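Local coordinates for protein D-alanyl-lipoteichoic acid synthetase (PDB 3BMA) that probably takes part in adding D-alanine to lipoteichoic acid during cell-wall biogenesis in Streptococcus pneumoniae, at residues A82-Y87 / N114-A119; I106-F111 / Q319-Q324; A119-Y124 / T148-Q153; T131-H136 / Q164-K169; Q144-R149 / L278-T283. The protein carries 1 engineered substitution. One frame throughout, in Å; residues are numbered along the deposited sequence.

How the interactions relate
From the N terminus, interaction 1 closes the first loop, joining the start of helix 83-90 to the approach to helix 118-124 around strand 101-105. Interaction 2 opens inside that loop and so crosses it, then closes only at helix 311-326, more than 200 residues on. Interactions 3, 4 and 5 all fall within this long span. Interaction 3 joins helices 118-124 and 141-153, and interaction 4, tying helix 127-136 to 160-167, crosses it. Interaction 5 crosses interaction 4 and shares helix 141-153 with interaction 3. Interactions 3 and 4 thus join helices within the insertion after strand 101-105, interactions 1 and 5 tie it to helices 83-90 and 274-287, and interaction 2 joins its first loop to helix 311-326.

Interaction 1 (A82-Y87 / N114-A119); sequences ASLNQY and NGYDPA
Tyr116 lays its ring obliquely across Leu84, and the leucine methyl CD2 meets it near the phenol end, 3.6 Å from Tyr116 CE1. That methyl is equally close to the hydroxyl, so the leucine borders the ring right up to its polar tip. The tyrosine reaches there because CG sits between its backbone N and carbonyl carbon (chi1 76°), the crowded position. In Leu84, CG stands opposite the backbone N (chi1 -162°). Nearer the backbone, Ala82 CB faces Tyr116 CB at 4.4 Å, a looser touch at the N-cap of helix 83-90. This helix follows strand 72-76 in the parallel beta-sheet of an alpha/beta, SGNH-hydrolase-like fold, and Tyr116 belongs to the loop leading into helix 118-124. A long amphipathic residue suits this place: the ring packs on aliphatic carbon while the OH is hydrogen-bonded to Gln153 OE1 on helix 141-153. Leu84 also touches Phe121, Leu280 and Arg149.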
# COMPACT_ATOMS: atom_id res chain seq x y z
N ALA C 82 29.36 21.40 -4.97
CA ALA C 82 30.24 21.21 -3.82
C ALA C 82 29.82 19.93 -3.09
O ALA C 82 29.20 19.06 -3.69
CB ALA C 82 30.18 22.41 -2.90
N SER C 83 30.12 19.85 -1.80
CA SER C 83 29.98 18.59 -1.04
C SER C 83 28.55 18.09 -0.85
O SER C 83 28.34 16.88 -0.84
CB SER C 83 30.71 18.68 0.30
OG SER C 83 32.10 18.92 0.12
N LEU C 84 27.59 19.00 -0.69
CA LEU C 84 26.18 18.61 -0.55
C LEU C 84 25.68 17.95 -1.83
O LEU C 84 25.08 16.88 -1.77
CB LEU C 84 25.30 19.80 -0.16
CG LEU C 84 23.92 19.46 0.43
CD1 LEU C 84 24.01 18.76 1.78
CD2 LEU C 84 23.05 20.68 0.55
N ASN C 85 25.96 18.56 -2.99
CA ASN C 85 25.67 17.94 -4.28
C ASN C 85 26.31 16.57 -4.45
O ASN C 85 25.65 15.62 -4.87
CB ASN C 85 26.09 18.86 -5.44
CG ASN C 85 24.96 19.73 -5.95
OD1 ASN C 85 23.83 19.26 -6.14
ND2 ASN C 85 25.26 20.99 -6.19
N GLN C 86 27.60 16.48 -4.12
CA GLN C 86 28.35 15.24 -4.28
C GLN C 86 27.78 14.13 -3.41
O GLN C 86 27.58 13.02 -3.88
CB GLN C 86 29.85 15.43 -3.99
CG GLN C 86 30.61 16.37 -4.96
CD GLN C 86 30.71 15.87 -6.39
OE1 GLN C 86 30.32 14.74 -6.71
NE2 GLN C 86 31.23 16.71 -7.27
N TYR C 87 27.49 14.47 -2.15
CA TYR C 87 26.86 13.53 -1.22
C TYR C 87 25.59 12.90 -1.78
O TYR C 87 25.42 11.68 -1.72
CB TYR C 87 26.55 14.21 0.12
CG TYR C 87 25.93 13.27 1.13
CD1 TYR C 87 26.69 12.27 1.73
CD2 TYR C 87 24.58 13.36 1.47
CE1 TYR C 87 26.14 11.40 2.66
CE2 TYR C 87 24.01 12.49 2.39
CZ TYR C 87 24.80 11.51 2.98
OH TYR C 87 24.26 10.64 3.90
N ASN C 114 28.58 32.03 3.06
CA ASN C 114 27.24 31.58 2.68
C ASN C 114 27.23 30.16 2.12
O ASN C 114 26.18 29.53 2.04
CB ASN C 114 26.61 32.58 1.70
CG ASN C 114 26.44 33.96 2.31
OD1 ASN C 114 26.08 34.10 3.48
ND2 ASN C 114 26.71 35.00 1.51
N GLY C 115 28.41 29.67 1.75
CA GLY C 115 28.55 28.31 1.24
C GLY C 115 28.17 28.20 -0.22
O GLY C 115 28.43 29.12 -1.00
N TYR C 116 27.56 27.08 -0.59
CA TYR C 116 27.24 26.78 -1.99
C TYR C 116 26.11 27.67 -2.52
O TYR C 116 25.28 28.17 -1.76
CB TYR C 116 26.90 25.29 -2.18
CG TYR C 116 25.52 24.89 -1.69
CD1 TYR C 116 25.33 24.47 -0.37
CD2 TYR C 116 24.41 24.96 -2.53
CE1 TYR C 116 24.06 24.13 0.08
CE2 TYR C 116 23.16 24.63 -2.07
CZ TYR C 116 22.98 24.21 -0.77
OH TYR C 116 21.72 23.87 -0.33
N ASP C 117 26.10 27.82 -3.84
CA ASP C 117 25.10 28.59 -4.58
C ASP C 117 23.85 27.73 -4.80
O ASP C 117 23.91 26.73 -5.53
CB ASP C 117 25.70 29.03 -5.92
CG ASP C 117 24.76 29.89 -6.75
OD1 ASP C 117 23.84 30.54 -6.20
OD2 ASP C 117 24.97 29.93 -7.98
N PRO C 118 22.71 28.13 -4.19
CA PRO C 118 21.44 27.41 -4.29
C PRO C 118 20.91 27.26 -5.73
O PRO C 118 20.28 26.26 -6.04
CB PRO C 118 20.48 28.27 -3.46
CG PRO C 118 21.36 29.01 -2.52
CD PRO C 118 22.58 29.32 -3.33
N ALA C 119 21.18 28.25 -6.58
CA ALA C 119 20.81 28.20 -7.99
C ALA C 119 21.59 27.13 -8.75
O ALA C 119 21.07 26.55 -9.70
CB ALA C 119 21.01 29.58 -8.64

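Interaction 2 (I106-F111 / Q319-Q324); sequences ISPQWF and QKIRYQ
Ile321 is the bump of this contact, projecting from helix 311-326 into a hollow lined by Ile106, Pro108 and Phe111. Its tip, CD1, sits over one face of the Phe111 ring in a CH-pi contact, 4.1 Å from the ring centroid. The methyl lies 25° off the ring normal, displaced toward the rim on the CE1 side. Ile321 CD1 also lies 4.3 Å from Pro108 CG, which forms another wall of the hollow. The shorter branch of Ile321, CG2, is turned instead to Ile106, and its contact with CG2 of that residue is 4.1 Å long. Branching at CB thus lets one residue fill two places at once: CG1 runs opposite the carbonyl carbon (chi1 -74°) and carries CD1 to the ring, while CG2 serves the other wall. The segment 106-111 leaves strand 101-105 of the central sheet, and Ile296 of the neighbouring strand also borders Ile321. With no hydrogen bond across it and all four touching residues buried, the join depends on apolar fit and dispersion.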
# COMPACT_ATOMS: atom_id res chain seq x y z
N ILE C 106 38.98 19.35 -3.14
CA ILE C 106 38.43 20.23 -2.11
C ILE C 106 39.01 21.62 -2.30
O ILE C 106 40.14 21.90 -1.88
CB ILE C 106 38.78 19.77 -0.67
CG1 ILE C 106 38.42 18.30 -0.43
CG2 ILE C 106 38.05 20.63 0.35
CD1 ILE C 106 38.82 17.82 0.95
N SER C 107 38.24 22.49 -2.95
CA SER C 107 38.69 23.86 -3.18
C SER C 107 38.33 24.73 -1.99
O SER C 107 37.17 24.76 -1.58
CB SER C 107 38.10 24.41 -4.47
OG SER C 107 38.59 25.71 -4.73
N PRO C 108 39.34 25.42 -1.40
CA PRO C 108 39.12 26.33 -0.27
C PRO C 108 38.18 27.50 -0.55
O PRO C 108 37.62 28.06 0.39
CB PRO C 108 40.54 26.83 0.05
CG PRO C 108 41.44 25.75 -0.49
CD PRO C 108 40.77 25.30 -1.74
N GLN C 109 37.99 27.86 -1.82
CA GLN C 109 37.07 28.94 -2.17
C GLN C 109 35.59 28.53 -2.11
O GLN C 109 34.71 29.40 -2.14
CB GLN C 109 37.45 29.59 -3.51
CG GLN C 109 37.21 28.75 -4.76
CD GLN C 109 35.94 29.12 -5.51
OE1 GLN C 109 35.15 28.25 -5.86
NE2 GLN C 109 35.75 30.41 -5.76
N TRP C 110 35.31 27.23 -2.01
CA TRP C 110 33.96 26.73 -1.74
C TRP C 110 33.58 27.00 -0.28
O TRP C 110 32.42 26.85 0.11
CB TRP C 110 33.81 25.23 -1.96
CG TRP C 110 34.21 24.69 -3.30
CD1 TRP C 110 34.37 25.38 -4.47
CD2 TRP C 110 34.47 23.31 -3.60
NE1 TRP C 110 34.73 24.52 -5.48
CE2 TRP C 110 34.80 23.24 -4.98
CE3 TRP C 110 34.47 22.13 -2.85
CZ2 TRP C 110 35.13 22.04 -5.60
CZ3 TRP C 110 34.78 20.94 -3.48
CH2 TRP C 110 35.11 20.91 -4.85
N PHE C 111 34.57 27.37 0.52
CA PHE C 111 34.36 27.56 1.94
C PHE C 111 34.02 29.02 2.27
O PHE C 111 34.54 29.59 3.23
CB PHE C 111 35.54 26.99 2.75
CG PHE C 111 35.65 25.49 2.69
CD1 PHE C 111 36.23 24.86 1.59
CD2 PHE C 111 35.16 24.70 3.73
CE1 PHE C 111 36.33 23.47 1.53
CE2 PHE C 111 35.27 23.30 3.68
CZ PHE C 111 35.85 22.69 2.57
N GLN C 319 44.81 24.42 6.57
CA GLN C 319 45.09 23.77 7.85
C GLN C 319 43.82 23.29 8.55
O GLN C 319 43.82 22.25 9.20
CB GLN C 319 45.86 24.72 8.77
CG GLN C 319 47.35 24.84 8.47
CD GLN C 319 47.98 26.08 9.09
OE1 GLN C 319 47.87 26.32 10.29
NE2 GLN C 319 48.66 26.88 8.26
N LYS C 320 42.73 24.05 8.39
CA LYS C 320 41.44 23.69 8.96
C LYS C 320 40.81 22.51 8.22
O LYS C 320 40.18 21.64 8.84
CB LYS C 320 40.48 24.89 8.95
CG LYS C 320 39.31 24.73 9.90
CD LYS C 320 38.35 25.90 9.86
CE LYS C 320 37.01 25.46 10.41
NZ LYS C 320 36.07 26.58 10.66
N ILE C 321 41.01 22.49 6.90
CA ILE C 321 40.56 21.40 6.03
C ILE C 321 41.33 20.11 6.34
O ILE C 321 40.73 19.07 6.61
CB ILE C 321 40.67 21.79 4.52
CG1 ILE C 321 39.56 22.78 4.15
CG2 ILE C 321 40.58 20.56 3.61
CD1 ILE C 321 39.81 23.57 2.88
N ARG C 322 42.67 20.21 6.32
CA ARG C 322 43.56 19.08 6.58
C ARG C 322 43.33 18.44 7.94
O ARG C 322 43.42 17.22 8.07
CB ARG C 322 45.02 19.51 6.44
CG ARG C 322 45.51 19.69 5.00
CD ARG C 322 47.03 19.88 4.98
NE ARG C 322 47.72 18.63 5.31
CZ ARG C 322 48.58 18.00 4.50
NH1 ARG C 322 48.88 18.51 3.32
NH2 ARG C 322 49.14 16.87 4.90
N TYR C 323 43.00 19.24 8.95
CA TYR C 323 42.70 18.72 10.28
C TYR C 323 41.45 17.84 10.28
O TYR C 323 41.45 16.78 10.89
CB TYR C 323 42.58 19.83 11.32
CG TYR C 323 42.28 19.30 12.71
CD1 TYR C 323 43.27 18.66 13.46
CD2 TYR C 323 41.00 19.42 13.26
CE1 TYR C 323 43.00 18.16 14.73
CE2 TYR C 323 40.72 18.92 14.53
CZ TYR C 323 41.72 18.29 15.26
OH TYR C 323 41.45 17.80 16.51
N GLN C 324 40.40 18.30 9.60
CA GLN C 324 39.15 17.55 9.48
C GLN C 324 39.37 16.20 8.81
O GLN C 324 38.81 15.18 9.23
CB GLN C 324 38.10 18.36 8.72
CG GLN C 324 36.69 17.80 8.81
CD GLN C 324 35.63 18.72 8.23
OE1 GLN C 324 35.92 19.81 7.73
NE2 GLN C 324 34.38 18.28 8.30

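Interaction 3 (A119-Y124 / T148-Q153); sequences AAFQQY and TRLLQQ
Phe121 and Gln153 make the tight part of this contact, the glutamine laying its bent chain obliquely against the ring. Gln153 CD comes within 3.6 Å of Phe121 CD2, with CG of the same glutamine close beside it, and ring and amide planes stand 38° apart. The chain leaves its helix with CG opposite the backbone N and then folds at chi2 (76°), which brings the amide back along the phenylalanine. A glutamine suits this place because its aliphatic part packs on the ring while both ends of the amide are occupied: OE1 is hydrogen-bonded to Tyr116 OH, and NE2 to Pro118 O at the start of helix 118-124. These two bonds should fix the amide's rotation. Leu150 adds only a loose apolar touch, its CD2 lying 4.5 Å from Phe121 CE2. The more open side is that of Gln122, partly exposed and burying little surface here, where one close touch sets Gln122 CG 3.4 Å from Gln153 NE2. No hydrogen bond joins the two glutamines, whose amides are almost perpendicular. Phe197 of the second subunit packs on Gln122 there. The helix axes approach to 11.8 Å, a wide spacing bridged by long side chains. Such crossing helices belong to the helix-rich insertion between strands 101-105 and 291-296 of the parallel sheet in this SGNH-like fold.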
# COMPACT_ATOMS: atom_id res chain seq x y z
N ALA C 119 21.18 28.25 -6.58
CA ALA C 119 20.81 28.20 -7.99
C ALA C 119 21.59 27.13 -8.75
O ALA C 119 21.07 26.55 -9.70
CB ALA C 119 21.01 29.58 -8.64
N ALA C 120 22.83 26.89 -8.33
CA ALA C 120 23.67 25.83 -8.91
C ALA C 120 23.22 24.44 -8.46
O ALA C 120 23.11 23.53 -9.28
CB ALA C 120 25.14 26.07 -8.58
N PHE C 121 22.97 24.28 -7.16
CA PHE C 121 22.51 23.01 -6.56
C PHE C 121 21.29 22.40 -7.25
O PHE C 121 21.25 21.19 -7.48
CB PHE C 121 22.20 23.21 -5.07
CG PHE C 121 21.88 21.94 -4.32
CD1 PHE C 121 22.89 21.23 -3.68
CD2 PHE C 121 20.57 21.46 -4.24
CE1 PHE C 121 22.60 20.06 -2.99
CE2 PHE C 121 20.28 20.29 -3.55
CZ PHE C 121 21.29 19.59 -2.92
N GLN C 122 20.30 23.24 -7.56
CA GLN C 122 19.01 22.86 -8.15
C GLN C 122 19.14 22.07 -9.44
O GLN C 122 18.31 21.21 -9.75
CB GLN C 122 18.19 24.11 -8.45
CG GLN C 122 17.57 24.78 -7.25
CD GLN C 122 17.03 26.17 -7.55
OE1 GLN C 122 16.35 26.77 -6.72
NE2 GLN C 122 17.33 26.69 -8.74
N GLN C 123 20.19 22.37 -10.20
CA GLN C 123 20.43 21.75 -11.49
C GLN C 123 20.90 20.31 -11.38
O GLN C 123 20.65 19.51 -12.28
CB GLN C 123 21.44 22.58 -12.29
CG GLN C 123 20.98 24.02 -12.54
CD GLN C 123 21.99 24.83 -13.34
OE1 GLN C 123 22.42 24.41 -14.43
NE2 GLN C 123 22.37 25.99 -12.82
N TYR C 124 21.57 19.97 -10.29
CA TYR C 124 22.24 18.66 -10.17
C TYR C 124 21.54 17.70 -9.21
O TYR C 124 21.93 16.54 -9.09
CB TYR C 124 23.73 18.84 -9.81
CG TYR C 124 24.42 20.00 -10.52
CD1 TYR C 124 24.40 20.11 -11.91
CD2 TYR C 124 25.10 20.97 -9.79
CE1 TYR C 124 25.02 21.17 -12.56
CE2 TYR C 124 25.73 22.04 -10.42
CZ TYR C 124 25.69 22.13 -11.80
OH TYR C 124 26.31 23.19 -12.44
N THR C 148 18.16 18.63 6.96
CA THR C 148 18.12 20.03 7.36
C THR C 148 18.59 20.93 6.22
O THR C 148 17.95 21.94 5.92
CB THR C 148 18.99 20.27 8.62
OG1 THR C 148 18.61 19.35 9.65
CG2 THR C 148 18.85 21.69 9.14
N ARG C 149 19.69 20.54 5.58
CA ARG C 149 20.21 21.29 4.44
C ARG C 149 19.27 21.27 3.24
O ARG C 149 19.23 22.24 2.49
CB ARG C 149 21.59 20.76 4.03
CG ARG C 149 22.67 21.04 5.05
CD ARG C 149 23.01 22.51 5.12
NE ARG C 149 24.07 22.87 4.19
CZ ARG C 149 24.38 24.12 3.85
NH1 ARG C 149 23.70 25.14 4.37
NH2 ARG C 149 25.37 24.35 3.00
N LEU C 150 18.52 20.18 3.08
CA LEU C 150 17.53 20.06 2.00
C LEU C 150 16.35 21.01 2.18
O LEU C 150 15.90 21.64 1.22
CB LEU C 150 17.04 18.62 1.86
CG LEU C 150 17.62 17.78 0.72
CD1 LEU C 150 16.98 16.41 0.73
CD2 LEU C 150 17.42 18.45 -0.63
N LEU C 151 15.85 21.11 3.42
CA LEU C 151 14.74 22.01 3.74
C LEU C 151 15.13 23.48 3.73
O LEU C 151 14.27 24.35 3.61
CB LEU C 151 14.12 21.63 5.09
CG LEU C 151 13.33 20.32 5.14
CD1 LEU C 151 13.23 19.81 6.56
CD2 LEU C 151 11.94 20.46 4.53
N GLN C 152 16.42 23.77 3.88
CA GLN C 152 16.94 25.12 3.70
C GLN C 152 16.96 25.46 2.21
O GLN C 152 16.63 26.58 1.82
CB GLN C 152 18.35 25.24 4.28
CG GLN C 152 18.41 25.46 5.78
CD GLN C 152 19.81 25.30 6.36
OE1 GLN C 152 20.80 25.32 5.63
NE2 GLN C 152 19.88 25.13 7.67
N GLN C 153 17.34 24.48 1.39
CA GLN C 153 17.43 24.62 -0.06
C GLN C 153 16.05 24.66 -0.71
O GLN C 153 15.74 25.59 -1.45
CB GLN C 153 18.26 23.47 -0.65
CG GLN C 153 18.24 23.37 -2.17
CD GLN C 153 19.12 24.40 -2.84
OE1 GLN C 153 20.10 24.86 -2.27
NE2 GLN C 153 18.77 24.77 -4.06

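Interaction 4 (T131-H136 / Q164-K169); sequences TSFLKH and QKLASK
Leu166 brings a single methyl, CD1, against Phe133 and Leu134, two adjacent residues of helix 127-136. Two residues earlier, Gln164 stays outside the contact; its carbonyl oxygen accepts bonds from the end of its own helix. Lys165 points elsewhere and forms a salt bridge with Asp176. Leu166 then does the packing. Its CD1 lies 3.8 Å from Leu134 CD2, and the two leucine chains pass at an oblique angle. Phe133 and Leu166 extend toward each other from their two helices, Leu166 CD1 meeting Phe133 CE1 at 3.9 Å in an oblique approach to the ring. Phe133 can offer that end of its ring because CG stands opposite the backbone N (chi1 167°). Leucine suits the spot, being long enough to set one methyl against both a flat ring and an aliphatic neighbour. Both helices pack on helix 141-153 in an all-helical region inserted into the alpha/beta SGNH-type fold: Phe133 touches Ala146 of that helix, and also meets Phe88 edge-to-face. Ala167 continues the turn, with its carbonyl oxygen hydrogen-bonded to Gln144 NE2. At Ser168, the first residue to leave helical geometry, the OG hydroxyl donates to Gln164 O over 3.2 Å. The serine's backbone N binds that same oxygen from the opposite face of the carbonyl plane, a double grip on the final turn. Lys169, poorly ordered, packs on Gln144 of helix 141-153.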
# COMPACT_ATOMS: atom_id res chain seq x y z
N THR C 131 14.95 10.14 -3.40
CA THR C 131 14.46 8.83 -2.97
C THR C 131 15.58 7.87 -2.56
O THR C 131 15.39 7.05 -1.66
CB THR C 131 13.55 8.17 -4.03
OG1 THR C 131 14.13 8.31 -5.33
CG2 THR C 131 12.17 8.78 -4.01
N SER C 132 16.74 7.99 -3.21
CA SER C 132 17.96 7.25 -2.85
C SER C 132 18.47 7.66 -1.47
O SER C 132 18.94 6.82 -0.70
CB SER C 132 19.07 7.49 -3.86
OG SER C 132 18.70 7.02 -5.14
N PHE C 133 18.40 8.96 -1.19
CA PHE C 133 18.75 9.49 0.13
C PHE C 133 17.84 8.92 1.22
O PHE C 133 18.33 8.46 2.24
CB PHE C 133 18.71 11.03 0.12
CG PHE C 133 18.75 11.65 1.49
CD1 PHE C 133 17.64 12.34 1.98
CD2 PHE C 133 19.89 11.56 2.29
CE1 PHE C 133 17.67 12.91 3.24
CE2 PHE C 133 19.92 12.13 3.55
CZ PHE C 133 18.81 12.81 4.03
N LEU C 134 16.53 8.94 0.98
CA LEU C 134 15.55 8.45 1.97
C LEU C 134 15.61 6.93 2.15
O LEU C 134 15.28 6.43 3.22
CB LEU C 134 14.13 8.89 1.60
CG LEU C 134 13.78 10.38 1.52
CD1 LEU C 134 12.48 10.59 0.76
CD2 LEU C 134 13.69 11.01 2.90
N LYS C 135 16.01 6.21 1.10
CA LYS C 135 16.16 4.76 1.18
C LYS C 135 17.40 4.35 1.97
O LYS C 135 17.34 3.44 2.80
CB LYS C 135 16.21 4.14 -0.22
CG LYS C 135 16.06 2.62 -0.23
CD LYS C 135 16.58 2.03 -1.53
CE LYS C 135 16.72 0.51 -1.42
NZ LYS C 135 17.21 -0.10 -2.69
N HIS C 136 18.52 5.03 1.71
CA HIS C 136 19.81 4.62 2.26
C HIS C 136 20.21 5.33 3.55
O HIS C 136 21.28 5.04 4.09
CB HIS C 136 20.91 4.78 1.21
CG HIS C 136 20.75 3.87 0.04
ND1 HIS C 136 20.32 4.31 -1.19
CD2 HIS C 136 20.93 2.53 -0.08
CE1 HIS C 136 20.25 3.29 -2.02
NE2 HIS C 136 20.61 2.20 -1.37
N GLN C 164 11.27 16.32 6.78
CA GLN C 164 11.08 16.99 8.08
C GLN C 164 11.24 16.05 9.28
O GLN C 164 11.77 16.47 10.31
CB GLN C 164 9.70 17.66 8.16
CG GLN C 164 9.61 19.03 7.50
CD GLN C 164 8.19 19.59 7.50
OE1 GLN C 164 7.20 18.85 7.54
NE2 GLN C 164 8.09 20.92 7.45
N LYS C 165 10.77 14.81 9.14
CA LYS C 165 10.93 13.77 10.18
C LYS C 165 12.39 13.45 10.42
O LYS C 165 12.82 13.31 11.56
CB LYS C 165 10.17 12.50 9.80
CG LYS C 165 8.70 12.51 10.16
CD LYS C 165 8.09 11.12 10.11
CE LYS C 165 6.63 11.13 10.55
NZ LYS C 165 6.04 9.76 10.65
N LEU C 166 13.16 13.33 9.34
CA LEU C 166 14.59 13.09 9.42
C LEU C 166 15.34 14.28 10.02
O LEU C 166 16.27 14.08 10.81
CB LEU C 166 15.17 12.75 8.04
CG LEU C 166 14.80 11.41 7.41
CD1 LEU C 166 15.61 11.22 6.14
CD2 LEU C 166 15.05 10.26 8.36
N ALA C 167 14.92 15.49 9.67
CA ALA C 167 15.52 16.72 10.19
C ALA C 167 15.27 16.92 11.69
O ALA C 167 16.12 17.47 12.39
CB ALA C 167 15.00 17.92 9.42
N SER C 168 14.12 16.45 12.18
CA SER C 168 13.74 16.62 13.58
C SER C 168 14.11 15.43 14.47
O SER C 168 13.60 15.32 15.59
CB SER C 168 12.24 16.89 13.68
OG SER C 168 11.89 18.10 13.03
N LYS C 169 14.99 14.56 13.97
CA LYS C 169 15.41 13.31 14.65
C LYS C 169 14.26 12.32 14.95
O LYS C 169 14.42 11.41 15.76
CB LYS C 169 16.22 13.59 15.92
CG LYS C 169 17.68 13.97 15.70
CD LYS C 169 18.58 12.73 15.56
CE LYS C 169 20.05 13.12 15.58
NZ LYS C 169 20.94 11.93 15.56

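Interaction 5 (Q144-R149 / L278-T283); sequences QYAATR and LQLVLT
Leu280 reaches from helix 274-287 to Tyr145 and Ala146 on helix 141-153, inside the long connection that crosses from strand 101-105 to strand 291-296 of the parallel sheet in this SGNH-like fold. The contact across the helices is wholly apolar. Leu280 CD1 lies at the edge of the Tyr145 ring, near its plane, and is 3.6 Å from CD2 of the tyrosine. Tyr145 CG lies opposite the backbone N (chi1 175°), which helps set that edge toward Leu280. Both Leu280 methyls, CD1 and CD2, lie 4.0 Å from Ala146 CB. Alanine suits this place, because its small side chain lets the backbones come close: the CA atoms of Ala146 and Leu280 are 7.5 Å apart. Arg149 CG of the tyrosine's own helix lies over one face of the Tyr145 ring, 3.5 Å above the plane and shifted toward the rim. Polar groups work beside this packing. Tyr145 OH is hydrogen-bonded to Asp277 OD1, and Arg149 NH2 forms a salt bridge with the other carboxylate oxygen, OD2; one carboxylate thus ties both residues to helix 274-287. Each helix also has a threonine that folds its hydroxyl back on its own backbone. Thr148 OG1 donates to Gln144 O at 2.7 Å, and Thr283 OG1 donates to Gln279 O at 2.6 Å, its C=O...donor angle being 163°.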
# COMPACT_ATOMS: atom_id res chain seq x y z
N GLN C 144 20.21 13.39 9.59
CA GLN C 144 19.56 14.54 10.22
C GLN C 144 20.09 15.86 9.66
O GLN C 144 19.32 16.80 9.44
CB GLN C 144 19.73 14.48 11.74
CG GLN C 144 18.92 15.51 12.53
CD GLN C 144 19.69 16.79 12.82
OE1 GLN C 144 20.83 16.75 13.28
NE2 GLN C 144 19.05 17.93 12.56
N TYR C 145 21.40 15.93 9.45
CA TYR C 145 22.03 17.14 8.93
C TYR C 145 21.66 17.39 7.46
O TYR C 145 21.36 18.53 7.08
CB TYR C 145 23.56 17.13 9.13
CG TYR C 145 24.22 18.32 8.48
CD1 TYR C 145 24.17 19.58 9.08
CD2 TYR C 145 24.87 18.20 7.25
CE1 TYR C 145 24.75 20.68 8.47
CE2 TYR C 145 25.45 19.30 6.63
CZ TYR C 145 25.38 20.53 7.24
OH TYR C 145 25.95 21.62 6.62
N ALA C 146 21.70 16.34 6.65
CA ALA C 146 21.45 16.46 5.21
C ALA C 146 19.99 16.79 4.90
O ALA C 146 19.70 17.46 3.90
CB ALA C 146 21.87 15.19 4.49
N ALA C 147 19.08 16.32 5.75
CA ALA C 147 17.66 16.66 5.65
C ALA C 147 17.44 18.13 5.95
O ALA C 147 16.64 18.78 5.28
CB ALA C 147 16.84 15.81 6.61
N THR C 148 18.16 18.63 6.96
CA THR C 148 18.12 20.03 7.36
C THR C 148 18.59 20.93 6.22
O THR C 148 17.95 21.94 5.92
CB THR C 148 18.99 20.27 8.62
OG1 THR C 148 18.61 19.35 9.65
CG2 THR C 148 18.85 21.69 9.14
N ARG C 149 19.69 20.54 5.58
CA ARG C 149 20.21 21.29 4.44
C ARG C 149 19.27 21.27 3.24
O ARG C 149 19.23 22.24 2.49
CB ARG C 149 21.59 20.76 4.03
CG ARG C 149 22.67 21.04 5.05
CD ARG C 149 23.01 22.51 5.12
NE ARG C 149 24.07 22.87 4.19
CZ ARG C 149 24.38 24.12 3.85
NH1 ARG C 149 23.70 25.14 4.37
NH2 ARG C 149 25.37 24.35 3.00
N LEU C 278 31.09 18.92 4.04
CA LEU C 278 32.24 18.03 3.80
C LEU C 278 32.17 16.79 4.69
O LEU C 278 32.50 15.69 4.25
CB LEU C 278 33.57 18.77 4.00
CG LEU C 278 34.90 18.00 3.94
CD1 LEU C 278 35.20 17.50 2.52
CD2 LEU C 278 36.03 18.86 4.46
N GLN C 279 31.70 16.97 5.92
CA GLN C 279 31.52 15.87 6.86
C GLN C 279 30.50 14.81 6.40
O GLN C 279 30.57 13.66 6.82
CB GLN C 279 31.16 16.42 8.25
CG GLN C 279 31.29 15.43 9.40
CD GLN C 279 32.66 14.76 9.49
OE1 GLN C 279 33.68 15.34 9.13
NE2 GLN C 279 32.67 13.52 9.97
N LEU C 280 29.56 15.20 5.54
CA LEU C 280 28.63 14.24 4.93
C LEU C 280 29.35 13.29 4.00
O LEU C 280 29.15 12.08 4.06
CB LEU C 280 27.52 14.97 4.17
CG LEU C 280 26.47 15.69 5.01
CD1 LEU C 280 25.60 16.53 4.12
CD2 LEU C 280 25.63 14.69 5.77
N VAL C 281 30.18 13.86 3.13
CA VAL C 281 30.99 13.11 2.18
C VAL C 281 31.94 12.13 2.91
O VAL C 281 31.95 10.94 2.59
CB VAL C 281 31.77 14.08 1.26
CG1 VAL C 281 32.94 13.40 0.56
CG2 VAL C 281 30.83 14.71 0.24
N LEU C 282 32.68 12.64 3.90
CA LEU C 282 33.66 11.84 4.65
C LEU C 282 33.02 10.66 5.37
O LEU C 282 33.60 9.58 5.42
CB LEU C 282 34.44 12.71 5.64
CG LEU C 282 35.22 13.90 5.07
CD1 LEU C 282 35.91 14.69 6.17
CD2 LEU C 282 36.22 13.47 4.01
N THR C 283 31.82 10.89 5.92
CA THR C 283 31.02 9.85 6.56
C THR C 283 30.63 8.76 5.56
O THR C 283 30.72 7.57 5.87
CB THR C 283 29.74 10.42 7.21
OG1 THR C 283 30.09 11.49 8.08
CG2 THR C 283 29.00 9.36 8.00